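PDB 3P2E: 16S rRNA (adenine(1408)-N(1))-methyltransferase from Escherichia coli, which methylates N1 of adenine 1408 in the 16S rRNA of assembled 30S subunits, using S-adenosyl-L-methionine, and so confers resistance to various aminoglycosides. Local coordinates for residues A[118-121]-A[122-126]; A[188-191]-A[192-195]; A[197-200]-A[201-205]. All coordinates share one frame; numbering follows the deposited sequence.

Interaction 1: residues A[118-121]-A[122-126]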
loop_
_atom_site.group_PDB
_atom_site.type_symbol
_atom_site.label_atom_id
_atom_site.label_comp_id
_atom_site.label_asym_id
_atom_site.label_seq_id
_atom_site.Cartn_x
_atom_site.Cartn_y
_atom_site.Cartn_z
ATOM N N ASN A 118 2.058 16.084 2.460
ATOM C CA ASN A 118 3.480 16.403 2.395
ATOM C C ASN A 118 3.836 16.184 0.926
ATOM O O ASN A 118 3.947 15.043 0.474
ATOM C CB ASN A 118 4.272 15.440 3.284
ATOM C CG ASN A 118 5.737 15.815 3.399
ATOM O OD1 ASN A 118 6.421 16.021 2.397
ATOM N ND2 ASN A 118 6.229 15.894 4.628
ATOM N N ARG A 119 4.008 17.273 0.181
ATOM C CA ARG A 119 4.306 17.164 -1.244
ATOM C C ARG A 119 5.584 16.414 -1.596
ATOM O O ARG A 119 5.586 15.586 -2.507
ATOM C CB ARG A 119 4.329 18.553 -1.890
ATOM C CG ARG A 119 2.967 19.237 -1.916
ATOM C CD ARG A 119 2.981 20.464 -2.814
ATOM N NE ARG A 119 3.946 21.465 -2.368
ATOM C CZ ARG A 119 3.821 22.184 -1.258
ATOM N NH1 ARG A 119 2.766 22.017 -0.472
ATOM N NH2 ARG A 119 4.753 23.068 -0.932
ATOM N N ASP A 120 6.667 16.687 -0.877
ATOM C CA ASP A 120 7.932 16.022 -1.161
ATOM C C ASP A 120 7.827 14.513 -0.969
ATOM O O ASP A 120 8.261 13.743 -1.826
ATOM C CB ASP A 120 9.046 16.591 -0.279
ATOM C CG ASP A 120 10.395 15.956 -0.559
ATOM O OD1 ASP A 120 10.835 15.962 -1.732
ATOM O OD2 ASP A 120 11.026 15.453 0.392
ATOM N N ILE A 121 7.246 14.089 0.147
ATOM C CA ILE A 121 7.099 12.664 0.409
ATOM C C ILE A 121 6.179 12.004 -0.619
ATOM O O ILE A 121 6.492 10.928 -1.135
ATOM C CB ILE A 121 6.541 12.398 1.828
ATOM C CG1 ILE A 121 7.491 12.968 2.883
ATOM C CG2 ILE A 121 6.382 10.900 2.046
ATOM C CD1 ILE A 121 8.873 12.339 2.880
ATOM N N LEU A 122 5.049 12.637 -0.924
ATOM C CA LEU A 122 4.139 12.055 -1.908
ATOM C C LEU A 122 4.834 11.954 -3.264
ATOM O O LEU A 122 4.576 11.032 -4.039
ATOM C CB LEU A 122 2.849 12.875 -2.024
ATOM C CG LEU A 122 1.900 12.786 -0.822
ATOM C CD1 LEU A 122 0.559 13.407 -1.187
ATOM C CD2 LEU A 122 1.701 11.330 -0.412
ATOM N N SER A 123 5.723 12.903 -3.548
ATOM C CA SER A 123 6.460 12.879 -4.803
ATOM C C SER A 123 7.319 11.617 -4.855
ATOM O O SER A 123 7.435 10.987 -5.912
ATOM C CB SER A 123 7.344 14.120 -4.934
ATOM O OG SER A 123 6.554 15.285 -5.081
ATOM N N ASN A 124 7.914 11.251 -3.717
ATOM C CA ASN A 124 8.744 10.046 -3.647
ATOM C C ASN A 124 7.882 8.823 -3.932
ATOM O O ASN A 124 8.315 7.890 -4.612
ATOM C CB ASN A 124 9.368 9.848 -2.256
ATOM C CG ASN A 124 10.260 10.992 -1.826
ATOM O OD1 ASN A 124 10.905 11.645 -2.646
ATOM N ND2 ASN A 124 10.320 11.222 -0.516
ATOM N N VAL A 125 6.666 8.812 -3.393
ATOM C CA VAL A 125 5.771 7.684 -3.613
ATOM C C VAL A 125 5.350 7.615 -5.078
ATOM O O VAL A 125 5.247 6.532 -5.656
ATOM C CB VAL A 125 4.505 7.775 -2.723
ATOM C CG1 VAL A 125 3.581 6.597 -3.016
ATOM C CG2 VAL A 125 4.903 7.785 -1.256
ATOM N N ALA A 126 5.108 8.771 -5.687
ATOM C CA ALA A 126 4.707 8.793 -7.087
ATOM C C ALA A 126 5.830 8.255 -7.973
ATOM O O ALA A 126 5.570 7.669 -9.021
ATOM C CB ALA A 126 4.331 10.209 -7.504
HETATM O O HOH W 1 12.168 12.932 0.642
#
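The carbonyl oxygen of R119 is gripped twice by S123, one turn on: the hydroxyl donates from S123 OG to R119 O at 2.8 Å, and the amide donates from S123 N to R119 O at 2.9 Å. The two donors come in from opposite faces of the carbonyl plane. The hydroxyl can fold back in this way because OG lies anti to the carbonyl carbon of S123 (chi1 -68°), beside its own backbone N. S175 OG of helix 166-175 also bonds to R119 O. A second link over one turn runs through water: D120 OD2 accepts from a water 2.8 Å away, and N124 ND2 donates to the same water, which bridges carboxylate and amide. The N124 amide slants across I121, with ND2 3.9 Å from I121 CD1. The L122 side chain packs against the carbonyl of N118, its CG 3.3 Å from N118 O, which also takes the L122 amide. I121 and L122 are buried; I121 packs on A87, E88 and Y113, and L122 on P117 and L172. The first turn is closed by N118, whose OD1 accepts from I121 N at 3.1 Å in a nearly straight bond, the donor lying above the plane of the side-chain amide. This is the classic asparagine N-cap, here starting helix 119-126 in the Rossmann-like methyltransferase fold.

Interaction 2: residues A[188-191]-A[192-195]; sequences EYVK and QFNS. With SAH (S-adenosyl-L-homocysteine), chain C.
A type I beta turn from V190 to F193 follows on helix 187-190, closed by a nearly straight hydrogen bond from F193 N to V190 O of 3.1 Å, in which the donor stands above the carbonyl plane. The side chains of Y189, Q192 and F193 gather beside this turn. CG of Y189 is anti to the backbone N (chi1 177°), which places the phenol ring beside Q192 and F193, three and four residues on. The Q192 side chain, extended beyond CG, lays its terminal amide over one face of that ring, toward the rim, the two planes 52° apart. The aliphatic part of Q192 also packs on the backbone, with CG 3.2 Å from Y189 O. F193 meets the tyrosine obliquely: Y189 CE2 lies at the edge of the phenylalanine ring, 3.7 Å from F193 CE2, and the ring planes are inclined at 69°. V190 adds a looser apolar contact from CG1 to F193 CD2 at 4.3 Å, while its carbonyl oxygen lies near the same ring edge. Two residues beyond the turn, S195 OG donates to SAH O, in the carboxylate of S-adenosyl-L-homocysteine, at 2.8 Å. The same hydroxyl bonds to A198 N, so the N-cap residue of helix 196-203 also binds S-adenosyl-L-homocysteine. Around the turn, F193 rests on A198 of that helix and on N38 of helix 37-44, with F105 edge-to-face against its ring, while Y189 and V190 reach R211 and F209 of strand 209-215.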
loop_
_atom_site.group_PDB
_atom_site.type_symbol
_atom_site.label_atom_id
_atom_site.label_comp_id
_atom_site.label_asym_id
_atom_site.label_seq_id
_atom_site.Cartn_x
_atom_site.Cartn_y
_atom_site.Cartn_z
ATOM N N GLU A 188 -19.093 -1.146 6.878
ATOM C CA GLU A 188 -19.368 -2.377 6.141
ATOM C C GLU A 188 -18.321 -2.616 5.062
ATOM O O GLU A 188 -17.836 -3.736 4.885
ATOM C CB GLU A 188 -20.755 -2.329 5.494
ATOM C CG GLU A 188 -21.233 -3.691 5.025
ATOM C CD GLU A 188 -22.457 -3.616 4.136
ATOM O OE1 GLU A 188 -23.387 -2.843 4.454
ATOM O OE2 GLU A 188 -22.489 -4.343 3.121
ATOM N N TYR A 189 -17.974 -1.559 4.336
ATOM C CA TYR A 189 -16.981 -1.660 3.278
ATOM C C TYR A 189 -15.615 -2.122 3.795
ATOM O O TYR A 189 -14.901 -2.876 3.129
ATOM C CB TYR A 189 -16.802 -0.310 2.585
ATOM C CG TYR A 189 -15.731 -0.362 1.536
ATOM C CD1 TYR A 189 -15.980 -0.955 0.299
ATOM C CD2 TYR A 189 -14.440 0.089 1.807
ATOM C CE1 TYR A 189 -14.972 -1.107 -0.638
ATOM C CE2 TYR A 189 -13.417 -0.060 0.871
ATOM C CZ TYR A 189 -13.692 -0.662 -0.344
ATOM O OH TYR A 189 -12.693 -0.851 -1.264
ATOM N N VAL A 190 -15.252 -1.652 4.983
ATOM C CA VAL A 190 -13.965 -1.992 5.576
ATOM C C VAL A 190 -13.918 -3.419 6.114
ATOM O O VAL A 190 -12.840 -3.985 6.293
ATOM C CB VAL A 190 -13.616 -0.982 6.696
ATOM C CG1 VAL A 190 -12.258 -1.305 7.308
ATOM C CG2 VAL A 190 -13.624 0.436 6.113
ATOM N N LYS A 191 -15.088 -4.010 6.344
ATOM C CA LYS A 191 -15.155 -5.371 6.863
ATOM C C LYS A 191 -14.557 -6.407 5.920
ATOM O O LYS A 191 -14.330 -7.552 6.317
ATOM C CB LYS A 191 -16.604 -5.745 7.189
ATOM C CG LYS A 191 -17.183 -4.960 8.356
ATOM C CD LYS A 191 -18.567 -5.470 8.743
ATOM C CE LYS A 191 -19.122 -4.691 9.926
ATOM N NZ LYS A 191 -20.456 -5.189 10.348
ATOM N N GLN A 192 -14.283 -6.003 4.682
ATOM C CA GLN A 192 -13.717 -6.914 3.694
ATOM C C GLN A 192 -12.205 -7.078 3.826
ATOM O O GLN A 192 -11.629 -8.011 3.263
ATOM C CB GLN A 192 -14.048 -6.435 2.282
ATOM C CG GLN A 192 -13.225 -5.257 1.808
ATOM C CD GLN A 192 -13.737 -4.697 0.499
ATOM O OE1 GLN A 192 -14.844 -4.159 0.438
ATOM N NE2 GLN A 192 -12.940 -4.827 -0.558
ATOM N N PHE A 193 -11.565 -6.175 4.566
ATOM C CA PHE A 193 -10.117 -6.242 4.752
ATOM C C PHE A 193 -9.774 -7.199 5.888
ATOM O O PHE A 193 -10.513 -7.301 6.864
ATOM C CB PHE A 193 -9.562 -4.843 5.026
ATOM C CG PHE A 193 -9.677 -3.915 3.853
ATOM C CD1 PHE A 193 -8.714 -3.919 2.849
ATOM C CD2 PHE A 193 -10.777 -3.074 3.720
ATOM C CE1 PHE A 193 -8.847 -3.102 1.723
ATOM C CE2 PHE A 193 -10.920 -2.254 2.601
ATOM C CZ PHE A 193 -9.956 -2.270 1.600
ATOM N N ASN A 194 -8.647 -7.893 5.759
ATOM C CA ASN A 194 -8.239 -8.880 6.754
ATOM C C ASN A 194 -7.247 -8.462 7.841
ATOM O O ASN A 194 -7.063 -9.204 8.805
ATOM C CB ASN A 194 -7.687 -10.126 6.050
ATOM C CG ASN A 194 -8.773 -10.959 5.389
ATOM O OD1 ASN A 194 -8.489 -11.982 4.762
ATOM N ND2 ASN A 194 -10.023 -10.529 5.528
ATOM N N SER A 195 -6.597 -7.309 7.710
ATOM C CA SER A 195 -5.649 -6.918 8.753
ATOM C C SER A 195 -6.395 -6.737 10.073
ATOM O O SER A 195 -7.575 -6.378 10.090
ATOM C CB SER A 195 -4.896 -5.630 8.381
ATOM O OG SER A 195 -5.627 -4.462 8.708
HETATM N N SAH C . -2.242 -0.697 5.781
HETATM C CA SAH C . -2.306 -1.194 7.053
HETATM C CB SAH C . -2.027 -0.082 8.068
HETATM C CG SAH C . -1.622 -0.472 9.459
HETATM S SD SAH C . -1.299 0.825 10.607
HETATM C C SAH C . -3.693 -1.949 7.247
HETATM O O SAH C . -3.502 -2.766 8.045
HETATM O OXT SAH C . -4.671 -1.697 6.701
HETATM C "C5'" SAH C . -0.237 2.090 9.899
HETATM C "C4'" SAH C . 1.056 1.373 9.292
HETATM O "O4'" SAH C . 1.720 2.462 8.638
HETATM C "C3'" SAH C . 2.012 0.787 10.311
HETATM O "O3'" SAH C . 2.262 -0.627 10.034
HETATM C "C2'" SAH C . 3.281 1.712 10.232
HETATM O "O2'" SAH C . 4.522 1.088 10.477
HETATM C "C1'" SAH C . 3.162 2.291 8.806
HETATM N N9 SAH C . 3.850 3.631 8.624
HETATM C C8 SAH C . 3.744 4.752 9.459
HETATM N N7 SAH C . 4.511 5.754 9.067
HETATM C C5 SAH C . 5.140 5.210 7.898
HETATM C C6 SAH C . 6.093 5.877 7.054
HETATM N N6 SAH C . 6.512 7.142 7.292
HETATM N N1 SAH C . 6.538 5.112 5.989
HETATM C C2 SAH C . 6.098 3.804 5.750
HETATM N N3 SAH C . 5.174 3.169 6.574
HETATM C C4 SAH C . 4.754 3.951 7.622
#

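Interaction 3: residues A[197-200]-A[201-205]. With SAH (S-adenosyl-L-homocysteine), chain C.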
loop_
_atom_site.group_PDB
_atom_site.type_symbol
_atom_site.label_atom_id
_atom_site.label_comp_id
_atom_site.label_asym_id
_atom_site.label_seq_id
_atom_site.Cartn_x
_atom_site.Cartn_y
_atom_site.Cartn_z
ATOM N N TRP A 197 -5.961 -4.503 12.227
ATOM C CA TRP A 197 -6.238 -3.074 12.342
ATOM C C TRP A 197 -7.516 -2.712 11.587
ATOM O O TRP A 197 -8.380 -2.010 12.115
ATOM C CB TRP A 197 -5.033 -2.300 11.787
ATOM C CG TRP A 197 -5.193 -0.805 11.584
ATOM C CD1 TRP A 197 -5.020 -0.123 10.409
ATOM C CD2 TRP A 197 -5.419 0.192 12.592
ATOM N NE1 TRP A 197 -5.111 1.232 10.625
ATOM C CE2 TRP A 197 -5.355 1.455 11.953
ATOM C CE3 TRP A 197 -5.661 0.144 13.972
ATOM C CZ2 TRP A 197 -5.524 2.658 12.650
ATOM C CZ3 TRP A 197 -5.829 1.343 14.666
ATOM C CH2 TRP A 197 -5.759 2.584 14.001
ATOM N N ALA A 198 -7.643 -3.191 10.355
ATOM C CA ALA A 198 -8.836 -2.886 9.568
ATOM C C ALA A 198 -10.086 -3.456 10.228
ATOM O O ALA A 198 -11.143 -2.819 10.226
ATOM C CB ALA A 198 -8.691 -3.436 8.151
ATOM N N LYS A 199 -9.971 -4.658 10.783
ATOM C CA LYS A 199 -11.105 -5.294 11.449
ATOM C C LYS A 199 -11.523 -4.463 12.660
ATOM O O LYS A 199 -12.713 -4.266 12.903
ATOM C CB LYS A 199 -10.741 -6.717 11.879
ATOM C CG LYS A 199 -10.609 -7.706 10.721
ATOM C CD LYS A 199 -11.960 -7.987 10.078
ATOM C CE LYS A 199 -11.833 -8.943 8.895
ATOM N NZ LYS A 199 -11.132 -10.201 9.268
ATOM N N ARG A 200 -10.546 -3.971 13.416
ATOM C CA ARG A 200 -10.856 -3.138 14.572
ATOM C C ARG A 200 -11.600 -1.885 14.130
ATOM O O ARG A 200 -12.592 -1.494 14.746
ATOM C CB ARG A 200 -9.576 -2.728 15.309
ATOM C CG ARG A 200 -9.066 -3.768 16.296
ATOM C CD ARG A 200 -7.705 -3.379 16.840
ATOM N NE ARG A 200 -7.664 -2.004 17.337
ATOM C CZ ARG A 200 -6.539 -1.328 17.551
ATOM N NH1 ARG A 200 -5.369 -1.900 17.306
ATOM N NH2 ARG A 200 -6.577 -0.084 18.011
ATOM N N LEU A 201 -11.125 -1.255 13.057
ATOM C CA LEU A 201 -11.771 -0.040 12.568
ATOM C C LEU A 201 -13.178 -0.316 12.049
ATOM O O LEU A 201 -14.090 0.488 12.238
ATOM C CB LEU A 201 -10.939 0.601 11.456
ATOM C CG LEU A 201 -9.549 1.139 11.815
ATOM C CD1 LEU A 201 -8.824 1.564 10.540
ATOM C CD2 LEU A 201 -9.673 2.320 12.779
ATOM N N ALA A 202 -13.350 -1.458 11.396
ATOM C CA ALA A 202 -14.647 -1.830 10.847
ATOM C C ALA A 202 -15.652 -2.256 11.908
ATOM O O ALA A 202 -16.832 -1.916 11.820
ATOM C CB ALA A 202 -14.477 -2.955 9.835
ATOM N N PHE A 203 -15.186 -2.991 12.914
ATOM C CA PHE A 203 -16.079 -3.503 13.953
ATOM C C PHE A 203 -16.388 -2.565 15.118
ATOM O O PHE A 203 -17.312 -2.827 15.883
ATOM C CB PHE A 203 -15.530 -4.818 14.528
ATOM C CG PHE A 203 -15.469 -5.956 13.544
ATOM C CD1 PHE A 203 -16.330 -6.015 12.452
ATOM C CD2 PHE A 203 -14.565 -7.000 13.737
ATOM C CE1 PHE A 203 -16.293 -7.098 11.566
ATOM C CE2 PHE A 203 -14.521 -8.087 12.860
ATOM C CZ PHE A 203 -15.387 -8.136 11.773
ATOM N N GLY A 204 -15.622 -1.488 15.258
ATOM C CA GLY A 204 -15.848 -0.560 16.355
ATOM C C GLY A 204 -16.977 0.432 16.133
ATOM O O GLY A 204 -17.994 0.107 15.521
ATOM N N ARG A 205 -16.801 1.649 16.639
ATOM C CA ARG A 205 -17.817 2.681 16.480
ATOM C C ARG A 205 -17.967 3.026 15.005
ATOM O O ARG A 205 -17.069 2.757 14.196
ATOM C CB ARG A 205 -17.429 3.955 17.238
ATOM C CG ARG A 205 -17.266 3.820 18.753
ATOM C CD ARG A 205 -17.297 5.207 19.393
ATOM N NE ARG A 205 -17.131 5.199 20.846
ATOM C CZ ARG A 205 -15.960 5.291 21.472
ATOM N NH1 ARG A 205 -14.836 5.395 20.776
ATOM N NH2 ARG A 205 -15.913 5.295 22.798
HETATM N N SAH C . -2.242 -0.697 5.781
HETATM C CA SAH C . -2.306 -1.194 7.053
HETATM C CB SAH C . -2.027 -0.082 8.068
HETATM C CG SAH C . -1.622 -0.472 9.459
HETATM S SD SAH C . -1.299 0.825 10.607
HETATM C C SAH C . -3.693 -1.949 7.247
HETATM O O SAH C . -3.502 -2.766 8.045
HETATM O OXT SAH C . -4.671 -1.697 6.701
HETATM C "C5'" SAH C . -0.237 2.090 9.899
HETATM C "C4'" SAH C . 1.056 1.373 9.292
HETATM O "O4'" SAH C . 1.720 2.462 8.638
HETATM C "C3'" SAH C . 2.012 0.787 10.311
HETATM O "O3'" SAH C . 2.262 -0.627 10.034
HETATM C "C2'" SAH C . 3.281 1.712 10.232
HETATM O "O2'" SAH C . 4.522 1.088 10.477
HETATM C "C1'" SAH C . 3.162 2.291 8.806
HETATM N N9 SAH C . 3.850 3.631 8.624
HETATM C C8 SAH C . 3.744 4.752 9.459
HETATM N N7 SAH C . 4.511 5.754 9.067
HETATM C C5 SAH C . 5.140 5.210 7.898
HETATM C C6 SAH C . 6.093 5.877 7.054
HETATM N N6 SAH C . 6.512 7.142 7.292
HETATM N N1 SAH C . 6.538 5.112 5.989
HETATM C C2 SAH C . 6.098 3.804 5.750
HETATM N N3 SAH C . 5.174 3.169 6.574
HETATM C C4 SAH C . 4.754 3.951 7.622
#
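W197 belongs to the S-adenosyl-L-methionine site, and its indole is held between the bound S-adenosyl-L-homocysteine and a leucine one helical turn on. L201 CD1 lies over one face of the five-membered ring in a CH-pi contact, 3.9 Å from its centroid and 20° off the normal. CD2 of the same leucine reaches the six-membered ring, 4.1 Å from W197 CH2. On the opposite face stands the sulfur, with SAH SD 3.8 Å from W197 NE1, and the methylene chain beside it brings SAH CG to 3.5 Å from W197 CD1. A chi1 of 170°, which swings the indole away from its own backbone N, sets it between the two. Its rotation is further fixed by a hydrogen bond from NE1 to the carbonyl of F105 and by W107, packed edge-to-face. In this Rossmann-like methyltransferase fold, helix 196-203 thus contributes a wall of the pocket near the sulfur, the atom that carries the transferable methyl in S-adenosyl-L-methionine. The spacing of W197 and L201 is set by the i to i+4 ladder, in which L201 N donates to W197 O at 3.0 Å. The next bonds are shorter, A202 N to A198 O and F203 N to K199 O, both 2.8 Å. On another side of the helix K199 and F203 run side by side, pointing the same way; K199 CD comes in obliquely above the CE2-CZ side of the phenyl ring, 3.8 Å from F203 CE2. The ladder ends with a weak bond from G204 N to R200 O, where the chain leaves helical geometry.

In the fold
Interactions 2 and 3 adjoin, their centres 8 Å apart: the turn after helix 187-190 leads, through N194 and S195, into helix 196-203. They pack together through V190 CG1 and A198 O, 3.5 Å apart, and through K191 CG and A202 CB at 3.7 Å. Both touch S-adenosyl-L-homocysteine, interaction 2 at its carboxylate and interaction 3 along the homocysteine side chain and sulfur. Interaction 1 stands apart, its centre 27 Å from that of interaction 2 and 28 Å from that of interaction 3. It still comes near the bound ligand, since the side chain of I121 lies about 6 Å from it, and its neighbour E88 hydrogen-bonds to it.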